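Local coordinates for protein N-acyl homoserine lactonase (Bacillus thuringiensis, PDB 4J5H) that hydrolyses the lactone ring of N-acyl homoserine lactones, short- and long-chained, with two zinc ions per subunit and so quenches quorum-sensing signals, at residues P175-L180 with I194-T199; S107-D112 with R129-A134; E185-V190 with K232-F237. The protein carries 1 engineered substitution. All coordinates share one frame; numbering follows the deposited sequence.

How the contacts relate
Contacts 1 and 2 are buried beside the dizinc centre, and contact 3 lies at the surface on the far side of the chain's centre from contact 2. Contacts 1 and 2 meet directly: G176 N lies 2.9 Å from E131 OE1, D195 joins H108 and H110 on one zinc, and both contacts reach N-decanoyl-L-homoserine. Their chemistry is mainly polar and metal-linked, an imidazole or a carboxylate meeting backbone N-H groups, with some aliphatic packing alongside. Contact 3 is built from a parallel strand pairing and aliphatic packing. It shares a five-stranded sheet with contact 1, whose segments 175-180 and 194-199 lie on or just beyond the neighbouring strands 178-184 and 188-194.

Contact 1: P175-L180 with I194-T199; sequences PGHQSL and IDASYT. With ZN (zinc ion), chain C; ZN (zinc ion), chain B; 1K4 (N-decanoyl-L-homoserine), chain D.
H177 reaches across to the I194-A196 backbone with its imidazole ring. From CB, the chain runs with CG anti to the backbone N (chi1 -176°), which points the ring at the turn that follows strand 188-194. H177 CD2 lies 4.0 Å from D195 CB. On the other flank ND1 hydrogen-bonds T170 OG1, and this bond, with the weaker one at NE2, limits rotation of the ring. H177 CE1 approaches A196 N at 3.3 Å, obliquely to the ring. At the tip, H177 NE2 accepts a weak, bent hydrogen bond from D195 N (3.0 Å, 130° at the hydrogen). I194 CB sits at the ring edge, 3.6 Å from H177 NE2, while D195 C lies over one face. The two side chains cross at about a right angle, although the H177 ring and D195 carboxylate planes are only 9° apart; the two groups do not stack. H177 is second-shell to the metals: D195 OD2 bridges the two zinc ions, which also hold the carboxylate of the product, N-decanoyl-L-homoserine. Beside the ring, S179 OG packs 3.6 Å from A196 CB and is hydrogen-bonded to T170 OG1 and T193 O, and L180 CD1 meets I194 CG1 at 3.9 Å. I194 to S197 form a type I turn towards helix 200-204. L224 of helix 214-231 covers S179 and A196, and L167 of strand 165-169 backs Q178 and L180.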
loop_
_atom_site.group_PDB
_atom_site.type_symbol
_atom_site.label_atom_id
_atom_site.label_comp_id
_atom_site.label_asym_id
_atom_site.label_seq_id
_atom_site.Cartn_x
_atom_site.Cartn_y
_atom_site.Cartn_z
ATOM N N PRO A 175 -2.829 12.437 2.606
ATOM C CA PRO A 175 -3.469 13.092 3.751
ATOM C C PRO A 175 -4.013 12.141 4.807
ATOM O O PRO A 175 -4.091 12.514 5.956
ATOM C CB PRO A 175 -4.565 13.932 3.106
ATOM C CG PRO A 175 -4.000 14.271 1.761
ATOM C CD PRO A 175 -3.315 12.983 1.327
ATOM N N GLY A 176 -4.340 10.910 4.428
ATOM C CA GLY A 176 -4.826 9.932 5.357
ATOM C C GLY A 176 -4.168 8.581 5.285
ATOM O O GLY A 176 -4.824 7.534 5.459
ATOM N N HIS A 177 -2.874 8.574 5.007
ATOM C CA HIS A 177 -2.143 7.348 4.891
ATOM C C HIS A 177 -2.168 6.580 6.220
ATOM O O HIS A 177 -2.050 7.189 7.295
ATOM C CB HIS A 177 -0.689 7.637 4.474
ATOM C CG HIS A 177 0.108 6.409 4.232
ATOM N ND1 HIS A 177 0.713 5.684 5.235
ATOM C CD2 HIS A 177 0.312 5.719 3.089
ATOM C CE1 HIS A 177 1.267 4.609 4.717
ATOM N NE2 HIS A 177 1.035 4.608 3.414
ATOM N N GLN A 178 -2.265 5.261 6.142
ATOM C CA GLN A 178 -2.160 4.412 7.318
ATOM C C GLN A 178 -1.264 3.212 7.029
ATOM O O GLN A 178 -1.238 2.673 5.907
ATOM C CB GLN A 178 -3.517 3.921 7.785
ATOM C CG GLN A 178 -4.323 3.133 6.772
ATOM C CD GLN A 178 -5.773 2.846 7.205
ATOM O OE1 GLN A 178 -6.165 3.082 8.335
ATOM N NE2 GLN A 178 -6.571 2.309 6.287
ATOM N N SER A 179 -0.530 2.821 8.061
ATOM C CA SER A 179 0.394 1.691 8.069
ATOM C C SER A 179 -0.234 0.553 8.865
ATOM O O SER A 179 -1.256 0.749 9.518
ATOM C CB SER A 179 1.753 2.112 8.670
ATOM O OG SER A 179 2.329 3.212 7.991
ATOM N N LEU A 180 0.378 -0.627 8.853
ATOM C CA LEU A 180 -0.149 -1.777 9.549
ATOM C C LEU A 180 0.837 -2.408 10.511
ATOM O O LEU A 180 2.003 -2.546 10.211
ATOM C CB LEU A 180 -0.580 -2.869 8.571
ATOM C CG LEU A 180 -1.771 -2.488 7.700
ATOM C CD1 LEU A 180 -1.299 -1.807 6.425
ATOM C CD2 LEU A 180 -2.617 -3.686 7.418
ATOM N N ILE A 194 4.017 0.586 4.531
ATOM C CA ILE A 194 3.477 1.021 3.238
ATOM C C ILE A 194 4.218 2.275 2.817
ATOM O O ILE A 194 5.439 2.308 2.933
ATOM C CB ILE A 194 1.930 1.102 3.197
ATOM C CG1 ILE A 194 1.282 0.004 4.056
ATOM C CG2 ILE A 194 1.447 1.037 1.747
ATOM C CD1 ILE A 194 1.404 -1.381 3.502
ATOM N N ASP A 195 3.535 3.299 2.340
ATOM C CA ASP A 195 4.198 4.469 1.809
ATOM C C ASP A 195 4.513 5.535 2.875
ATOM O O ASP A 195 4.896 6.650 2.517
ATOM C CB ASP A 195 3.384 5.085 0.660
ATOM C CG ASP A 195 3.385 4.241 -0.610
ATOM O OD1 ASP A 195 3.944 3.148 -0.607
ATOM O OD2 ASP A 195 2.789 4.683 -1.619
ATOM N N ALA A 196 4.419 5.190 4.165
ATOM C CA ALA A 196 5.012 6.052 5.180
ATOM C C ALA A 196 6.564 6.045 5.051
ATOM O O ALA A 196 7.241 6.927 5.567
ATOM C CB ALA A 196 4.582 5.631 6.569
ATOM N N SER A 197 7.113 5.071 4.308
ATOM C CA SER A 197 8.524 5.100 3.841
ATOM C C SER A 197 8.644 4.159 2.621
ATOM O O SER A 197 8.410 2.960 2.743
ATOM C CB SER A 197 9.454 4.612 4.951
ATOM O OG SER A 197 9.719 5.637 5.870
ATOM N N TYR A 198 8.993 4.693 1.445
ATOM C CA TYR A 198 9.183 3.861 0.270
ATOM C C TYR A 198 10.331 2.880 0.474
ATOM O O TYR A 198 10.229 1.723 0.096
ATOM C CB TYR A 198 9.504 4.703 -0.966
ATOM C CG TYR A 198 8.392 5.478 -1.619
ATOM C CD1 TYR A 198 7.056 5.299 -1.287
ATOM C CD2 TYR A 198 8.695 6.359 -2.642
ATOM C CE1 TYR A 198 6.069 5.996 -1.958
ATOM C CE2 TYR A 198 7.726 7.059 -3.331
ATOM C CZ TYR A 198 6.410 6.882 -2.991
ATOM O OH TYR A 198 5.426 7.573 -3.675
ATOM N N THR A 199 11.393 3.340 1.121
ATOM C CA THR A 199 12.604 2.551 1.304
ATOM C C THR A 199 13.115 2.565 2.723
ATOM O O THR A 199 12.785 3.452 3.520
ATOM C CB THR A 199 13.763 3.079 0.420
ATOM O OG1 THR A 199 14.195 4.345 0.929
ATOM C CG2 THR A 199 13.331 3.195 -1.030
HETATM ZN ZN ZN C . 1.378 6.588 -2.148
HETATM ZN ZN ZN B . 2.976 3.318 -3.017
HETATM O O 1K4 D . 2.133 6.377 -3.880
HETATM C C 1K4 D . 2.537 5.586 -4.741
HETATM O OXT 1K4 D . 2.694 4.354 -4.450
HETATM C CA 1K4 D . 2.826 6.141 -6.125
HETATM C CB 1K4 D . 4.243 5.648 -6.476
HETATM C CAG 1K4 D . 4.590 5.752 -7.943
HETATM O OAD 1K4 D . 3.588 5.081 -8.705
HETATM N N 1K4 D . 2.863 7.610 -6.156
HETATM C CAQ 1K4 D . 1.720 8.290 -6.260
HETATM O OAB 1K4 D . 0.603 7.767 -6.393
HETATM C CAN 1K4 D . 1.827 9.784 -6.213
HETATM C CAM 1K4 D . 0.774 10.481 -7.060
HETATM C CAL 1K4 D . 1.007 10.162 -8.533
HETATM C CAK 1K4 D . 0.109 10.985 -9.447
HETATM C CAJ 1K4 D . -0.902 10.133 -10.192
HETATM C CAI 1K4 D . -1.581 10.991 -11.265
HETATM C CAH 1K4 D . -3.094 10.819 -11.239
HETATM C CAF 1K4 D . -3.784 11.195 -12.551
HETATM C CAA 1K4 D . -3.292 12.491 -13.156
#

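Contact 2: S107-D112 with R129-A134; sequences SHLHWD and RTEYEA. Engineered in segment 107-112: W111 (natural residue Phe). With ZN (zinc ion), chain C; 1K4 (N-decanoyl-L-homoserine), chain D.
E131 has the most surface buried here, followed by L109 and H108. From helix 129-135 it sends its carboxylate to the backbone of the loop that carries the zinc ligands. The E131 chain leaves CB opposite its own N and then bends at chi2 (71°), which brings OE2 to the L109 amide. L109 N donates to E131 OE2 at 2.9 Å, almost straight (173°), arriving from above the carboxylate plane, 38° out of it. OE2 also bonds Y141 OH, while OE1 takes G176 N and S174 OG, so both oxygens of this buried carboxylate are gripped and its rotation is fixed. The L109 and E131 side chains run alongside one another in opposite senses: L109 CG lies 3.9 Å from E131 CG, and L109 CD1 goes on to Y132 CA at 4.1 Å. H108 CB meets the carboxylate, 3.4 Å from E131 OE2. H108, H110, D112 and H113 form the HxHxDH signature of the metallo-beta-lactamase superfamily, and E131 holds the backbone between its first two histidines. The H108 ring turns away from E131 to the metal. H108 ND1 donates to S107 OG (2.8 Å), a hydroxyl bonded in turn to D54, and H108 NE2 is left to bind one zinc at 2.1 Å. H110 ND1 binds the same ion at 2.2 Å, with D195, H173 and the ligand carboxylate completing the site. One H110 face lies against the ligand amide carbon CAQ. W111, an engineered residue replacing phenylalanine, donates from NE1 to the homoserine hydroxyl OAD at 3.0 Å.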
loop_
_atom_site.group_PDB
_atom_site.type_symbol
_atom_site.label_atom_id
_atom_site.label_comp_id
_atom_site.label_asym_id
_atom_site.label_seq_id
_atom_site.Cartn_x
_atom_site.Cartn_y
_atom_site.Cartn_z
ATOM N N SER A 107 -4.424 1.186 2.441
ATOM C CA SER A 107 -3.418 2.014 3.125
ATOM C C SER A 107 -3.645 3.503 2.811
ATOM O O SER A 107 -3.514 4.382 3.659
ATOM C CB SER A 107 -2.005 1.640 2.681
ATOM O OG SER A 107 -1.834 1.796 1.280
ATOM N N HIS A 108 -3.955 3.745 1.552
ATOM C CA HIS A 108 -4.286 5.005 1.023
ATOM C C HIS A 108 -4.848 4.785 -0.390
ATOM O O HIS A 108 -4.905 3.644 -0.864
ATOM C CB HIS A 108 -3.089 5.964 1.069
ATOM C CG HIS A 108 -1.902 5.605 0.241
ATOM N ND1 HIS A 108 -1.261 4.381 0.262
ATOM C CD2 HIS A 108 -1.146 6.406 -0.533
ATOM C CE1 HIS A 108 -0.174 4.452 -0.479
ATOM N NE2 HIS A 108 -0.087 5.665 -0.976
ATOM N N LEU A 109 -5.276 5.875 -1.037
ATOM C CA LEU A 109 -6.011 5.766 -2.305
ATOM C C LEU A 109 -5.203 6.207 -3.531
ATOM O O LEU A 109 -5.770 6.463 -4.610
ATOM C CB LEU A 109 -7.340 6.520 -2.182
ATOM C CG LEU A 109 -8.339 5.937 -1.178
ATOM C CD1 LEU A 109 -9.599 6.786 -1.075
ATOM C CD2 LEU A 109 -8.686 4.492 -1.422
ATOM N N HIS A 110 -3.875 6.254 -3.399
ATOM C CA HIS A 110 -3.023 6.391 -4.564
ATOM C C HIS A 110 -3.247 5.257 -5.562
ATOM O O HIS A 110 -3.673 4.174 -5.200
ATOM C CB HIS A 110 -1.552 6.520 -4.174
ATOM C CG HIS A 110 -1.206 7.840 -3.558
ATOM N ND1 HIS A 110 -0.039 8.051 -2.864
ATOM C CD2 HIS A 110 -1.869 9.018 -3.550
ATOM C CE1 HIS A 110 -0.004 9.310 -2.450
ATOM N NE2 HIS A 110 -1.115 9.910 -2.832
ATOM N N TRP A 111 -2.929 5.558 -6.816
ATOM C CA TRP A 111 -3.375 4.788 -7.977
ATOM C C TRP A 111 -2.937 3.329 -7.983
ATOM O O TRP A 111 -3.623 2.476 -8.511
ATOM C CB TRP A 111 -2.959 5.528 -9.275
ATOM C CG TRP A 111 -1.488 5.395 -9.526
ATOM C CD1 TRP A 111 -0.473 6.090 -8.935
ATOM C CD2 TRP A 111 -0.868 4.421 -10.360
ATOM N NE1 TRP A 111 0.746 5.614 -9.362
ATOM C CE2 TRP A 111 0.529 4.593 -10.241
ATOM C CE3 TRP A 111 -1.361 3.430 -11.224
ATOM C CZ2 TRP A 111 1.440 3.805 -10.950
ATOM C CZ3 TRP A 111 -0.452 2.661 -11.925
ATOM C CH2 TRP A 111 0.938 2.843 -11.767
ATOM N N ASP A 112 -1.765 3.083 -7.412
ATOM C CA ASP A 112 -1.165 1.754 -7.378
ATOM C C ASP A 112 -1.465 0.993 -6.093
ATOM O O ASP A 112 -0.967 -0.121 -5.896
ATOM C CB ASP A 112 0.333 1.786 -7.668
ATOM C CG ASP A 112 1.120 2.646 -6.694
ATOM O OD1 ASP A 112 0.637 3.689 -6.219
ATOM O OD2 ASP A 112 2.277 2.288 -6.430
ATOM N N ARG A 129 -10.815 8.581 6.933
ATOM C CA ARG A 129 -11.656 9.711 6.513
ATOM C C ARG A 129 -10.866 10.811 5.797
ATOM O O ARG A 129 -11.303 11.330 4.756
ATOM C CB ARG A 129 -12.346 10.316 7.717
ATOM C CG ARG A 129 -13.295 11.449 7.353
ATOM C CD ARG A 129 -14.017 12.002 8.573
ATOM N NE ARG A 129 -14.832 10.974 9.219
ATOM C CZ ARG A 129 -16.049 10.595 8.824
ATOM N NH1 ARG A 129 -16.685 9.654 9.511
ATOM N NH2 ARG A 129 -16.638 11.145 7.750
ATOM N N THR A 130 -9.687 11.146 6.314
ATOM C CA THR A 130 -8.873 12.193 5.705
ATOM C C THR A 130 -8.391 11.795 4.314
ATOM O O THR A 130 -8.172 12.662 3.464
ATOM C CB THR A 130 -7.707 12.640 6.613
ATOM O OG1 THR A 130 -6.985 11.476 7.056
ATOM C CG2 THR A 130 -8.260 13.397 7.821
ATOM N N GLU A 131 -8.207 10.489 4.096
ATOM C CA GLU A 131 -7.801 10.017 2.781
ATOM C C GLU A 131 -8.958 10.059 1.796
ATOM O O GLU A 131 -8.795 10.521 0.663
ATOM C CB GLU A 131 -7.241 8.602 2.872
ATOM C CG GLU A 131 -6.649 8.102 1.571
ATOM C CD GLU A 131 -5.353 8.754 1.163
ATOM O OE1 GLU A 131 -4.710 9.420 2.018
ATOM O OE2 GLU A 131 -4.948 8.566 -0.021
ATOM N N TYR A 132 -10.112 9.573 2.246
ATOM C CA TYR A 132 -11.318 9.560 1.433
ATOM C C TYR A 132 -11.634 11.001 1.009
ATOM O O TYR A 132 -11.894 11.272 -0.163
ATOM C CB TYR A 132 -12.455 8.909 2.256
ATOM C CG TYR A 132 -13.765 8.890 1.558
ATOM C CD1 TYR A 132 -14.100 7.855 0.741
ATOM C CD2 TYR A 132 -14.663 9.931 1.715
ATOM C CE1 TYR A 132 -15.299 7.837 0.051
ATOM C CE2 TYR A 132 -15.854 9.939 1.041
ATOM C CZ TYR A 132 -16.182 8.892 0.201
ATOM O OH TYR A 132 -17.327 8.876 -0.445
ATOM N N GLU A 133 -11.585 11.935 1.958
ATOM C CA GLU A 133 -11.886 13.341 1.658
ATOM C C GLU A 133 -10.904 13.945 0.663
ATOM O O GLU A 133 -11.319 14.664 -0.269
ATOM C CB GLU A 133 -11.909 14.197 2.935
ATOM C CG GLU A 133 -13.031 13.860 3.897
ATOM C CD GLU A 133 -12.947 14.603 5.238
ATOM O OE1 GLU A 133 -13.967 14.533 5.946
ATOM O OE2 GLU A 133 -11.899 15.238 5.605
ATOM N N ALA A 134 -9.631 13.641 0.827
ATOM C CA ALA A 134 -8.590 14.107 -0.102
ATOM C C ALA A 134 -8.861 13.616 -1.513
ATOM O O ALA A 134 -8.744 14.362 -2.484
ATOM C CB ALA A 134 -7.215 13.636 0.339
HETATM ZN ZN ZN C . 1.378 6.588 -2.148
HETATM O O 1K4 D . 2.133 6.377 -3.880
HETATM C C 1K4 D . 2.537 5.586 -4.741
HETATM O OXT 1K4 D . 2.694 4.354 -4.450
HETATM C CA 1K4 D . 2.826 6.141 -6.125
HETATM C CB 1K4 D . 4.243 5.648 -6.476
HETATM C CAG 1K4 D . 4.590 5.752 -7.943
HETATM O OAD 1K4 D . 3.588 5.081 -8.705
HETATM N N 1K4 D . 2.863 7.610 -6.156
HETATM C CAQ 1K4 D . 1.720 8.290 -6.260
HETATM O OAB 1K4 D . 0.603 7.767 -6.393
HETATM C CAN 1K4 D . 1.827 9.784 -6.213
HETATM C CAM 1K4 D . 0.774 10.481 -7.060
HETATM C CAL 1K4 D . 1.007 10.162 -8.533
HETATM C CAK 1K4 D . 0.109 10.985 -9.447
HETATM C CAJ 1K4 D . -0.902 10.133 -10.192
HETATM C CAI 1K4 D . -1.581 10.991 -11.265
HETATM C CAH 1K4 D . -3.094 10.819 -11.239
HETATM C CAF 1K4 D . -3.784 11.195 -12.551
HETATM C CAA 1K4 D . -3.292 12.491 -13.156
#

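Contact 3: E185-V190 with K232-F237; sequences EQSGSV and KPIIFF
V190 and I234 face each other across two neighbouring parallel strands, with their side chains on the same face of the sheet. V190 CG2 touches I234 CG1 at 3.8 Å. Because I234 CG1 lies between the backbone N and the carbonyl carbon (chi1 52°), the branch leans over V190, and I234 CD1 goes on to S187 CB at 4.1 Å. The other V190 methyl, CG1, meets F236 CD1 at 4.0 Å, approaching the ring obliquely. Beneath these side chains the backbones are joined by I234 N donating to S189 O at 3.1 Å. A CA-H...O contact supplements it, V190 CA lying 3.4 Å from I234 O. P233, just before the strand, packs its CB on S189 CB at 3.9 Å. Strands 188-190 and 234-237 run at 26° to each other. Strand 234-237 is an edge strand of the five-stranded sheet in this metallo-beta-lactamase fold, and it is joined to strand 188-194 by a beta-alpha-beta crossover through helices 200-204 and 214-231. K232, the first residue past helix 214-231, has positive phi and leads the chain into P233. Further along the pairing, I234 and F236 bond to L191 through their backbones, and F236 also to T193. On its other side V190 is bonded through its backbone to I182 of the antiparallel strand 178-184, the hairpin partner of strand 188-194. At the turn of that hairpin S187 N bonds T184 OG1, at the end of strand 178-184, while S187 OG is tied to the C-terminal carboxylate of I254. The F236 ring meets F12 edge-to-face, and C247 and I254 also touch it.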
loop_
_atom_site.group_PDB
_atom_site.type_symbol
_atom_site.label_atom_id
_atom_site.label_comp_id
_atom_site.label_asym_id
_atom_site.label_seq_id
_atom_site.Cartn_x
_atom_site.Cartn_y
_atom_site.Cartn_z
ATOM N N GLU A 185 1.493 -15.607 13.674
ATOM C CA GLU A 185 1.815 -16.830 14.384
ATOM C C GLU A 185 3.308 -17.198 14.199
ATOM O O GLU A 185 3.974 -17.608 15.160
ATOM C CB GLU A 185 0.848 -17.950 13.968
ATOM C CG GLU A 185 0.947 -19.275 14.717
ATOM C CD GLU A 185 -0.093 -20.280 14.232
ATOM O OE1 GLU A 185 -1.196 -19.865 13.803
ATOM O OE2 GLU A 185 0.180 -21.494 14.283
ATOM N N GLN A 186 3.846 -17.032 12.997
ATOM C CA GLN A 186 5.190 -17.515 12.700
ATOM C C GLN A 186 6.285 -16.529 13.066
ATOM O O GLN A 186 7.392 -16.948 13.350
ATOM C CB GLN A 186 5.324 -17.881 11.217
ATOM C CG GLN A 186 4.438 -19.054 10.800
ATOM C CD GLN A 186 4.733 -20.320 11.577
ATOM O OE1 GLN A 186 3.840 -20.898 12.217
ATOM N NE2 GLN A 186 5.996 -20.756 11.543
ATOM N N SER A 187 5.968 -15.231 13.082
ATOM C CA SER A 187 7.000 -14.186 13.163
ATOM C C SER A 187 6.869 -13.200 14.295
ATOM O O SER A 187 7.816 -12.447 14.558
ATOM C CB SER A 187 7.032 -13.392 11.853
ATOM O OG SER A 187 7.322 -14.234 10.755
ATOM N N GLY A 188 5.702 -13.174 14.940
ATOM C CA GLY A 188 5.411 -12.154 15.929
ATOM C C GLY A 188 5.124 -10.818 15.275
ATOM O O GLY A 188 4.372 -10.742 14.296
ATOM N N SER A 189 5.740 -9.754 15.783
ATOM C CA SER A 189 5.373 -8.387 15.390
ATOM C C SER A 189 5.970 -8.009 14.039
ATOM O O SER A 189 7.172 -8.110 13.840
ATOM C CB SER A 189 5.843 -7.382 16.453
ATOM O OG SER A 189 5.307 -7.693 17.737
ATOM N N VAL A 190 5.110 -7.504 13.145
ATOM C CA VAL A 190 5.482 -7.086 11.803
ATOM C C VAL A 190 4.912 -5.690 11.553
ATOM O O VAL A 190 3.709 -5.479 11.768
ATOM C CB VAL A 190 4.914 -8.050 10.751
ATOM C CG1 VAL A 190 5.263 -7.600 9.353
ATOM C CG2 VAL A 190 5.412 -9.461 11.007
ATOM N N LYS A 232 9.855 -3.755 18.726
ATOM C CA LYS A 232 10.944 -4.421 17.982
ATOM C C LYS A 232 10.426 -5.377 16.873
ATOM O O LYS A 232 10.790 -6.545 16.821
ATOM C CB LYS A 232 11.897 -5.112 18.975
ATOM C CG LYS A 232 12.649 -4.093 19.836
ATOM C CD LYS A 232 13.630 -4.719 20.821
ATOM C CE LYS A 232 14.461 -3.638 21.509
ATOM N NZ LYS A 232 15.468 -4.201 22.455
ATOM N N PRO A 233 9.555 -4.874 15.979
ATOM C CA PRO A 233 9.049 -5.680 14.879
ATOM C C PRO A 233 10.073 -5.874 13.760
ATOM O O PRO A 233 11.076 -5.146 13.667
ATOM C CB PRO A 233 7.896 -4.837 14.345
ATOM C CG PRO A 233 8.373 -3.443 14.536
ATOM C CD PRO A 233 9.077 -3.492 15.876
ATOM N N ILE A 234 9.784 -6.818 12.878
ATOM C CA ILE A 234 10.436 -6.801 11.570
ATOM C C ILE A 234 9.641 -5.816 10.703
ATOM O O ILE A 234 8.403 -5.710 10.834
ATOM C CB ILE A 234 10.541 -8.188 10.932
ATOM C CG1 ILE A 234 9.203 -8.893 10.904
ATOM C CG2 ILE A 234 11.541 -9.033 11.731
ATOM C CD1 ILE A 234 9.255 -10.288 10.310
ATOM N N ILE A 235 10.361 -5.049 9.887
ATOM C CA ILE A 235 9.804 -3.885 9.203
ATOM C C ILE A 235 9.961 -4.028 7.699
ATOM O O ILE A 235 11.049 -4.341 7.205
ATOM C CB ILE A 235 10.485 -2.556 9.619
ATOM C CG1 ILE A 235 10.566 -2.406 11.127
ATOM C CG2 ILE A 235 9.769 -1.381 8.987
ATOM C CD1 ILE A 235 11.502 -1.276 11.554
ATOM N N PHE A 236 8.857 -3.812 6.983
ATOM C CA PHE A 236 8.840 -3.861 5.535
ATOM C C PHE A 236 8.350 -2.573 4.957
ATOM O O PHE A 236 7.328 -2.049 5.390
ATOM C CB PHE A 236 7.976 -5.016 5.048
ATOM C CG PHE A 236 8.497 -6.345 5.483
ATOM C CD1 PHE A 236 8.153 -6.879 6.721
ATOM C CD2 PHE A 236 9.384 -7.037 4.680
ATOM C CE1 PHE A 236 8.629 -8.106 7.123
ATOM C CE2 PHE A 236 9.884 -8.261 5.089
ATOM C CZ PHE A 236 9.499 -8.791 6.298
ATOM N N PHE A 237 9.075 -2.092 3.950
ATOM C CA PHE A 237 8.828 -0.789 3.369
ATOM C C PHE A 237 7.997 -0.876 2.100
ATOM O O PHE A 237 7.776 -1.950 1.548
ATOM C CB PHE A 237 10.172 -0.097 3.150
ATOM C CG PHE A 237 10.993 -0.085 4.404
ATOM C CD1 PHE A 237 10.665 0.766 5.444
ATOM C CD2 PHE A 237 12.097 -0.952 4.553
ATOM C CE1 PHE A 237 11.386 0.762 6.627
ATOM C CE2 PHE A 237 12.815 -0.967 5.744
ATOM C CZ PHE A 237 12.461 -0.102 6.777
#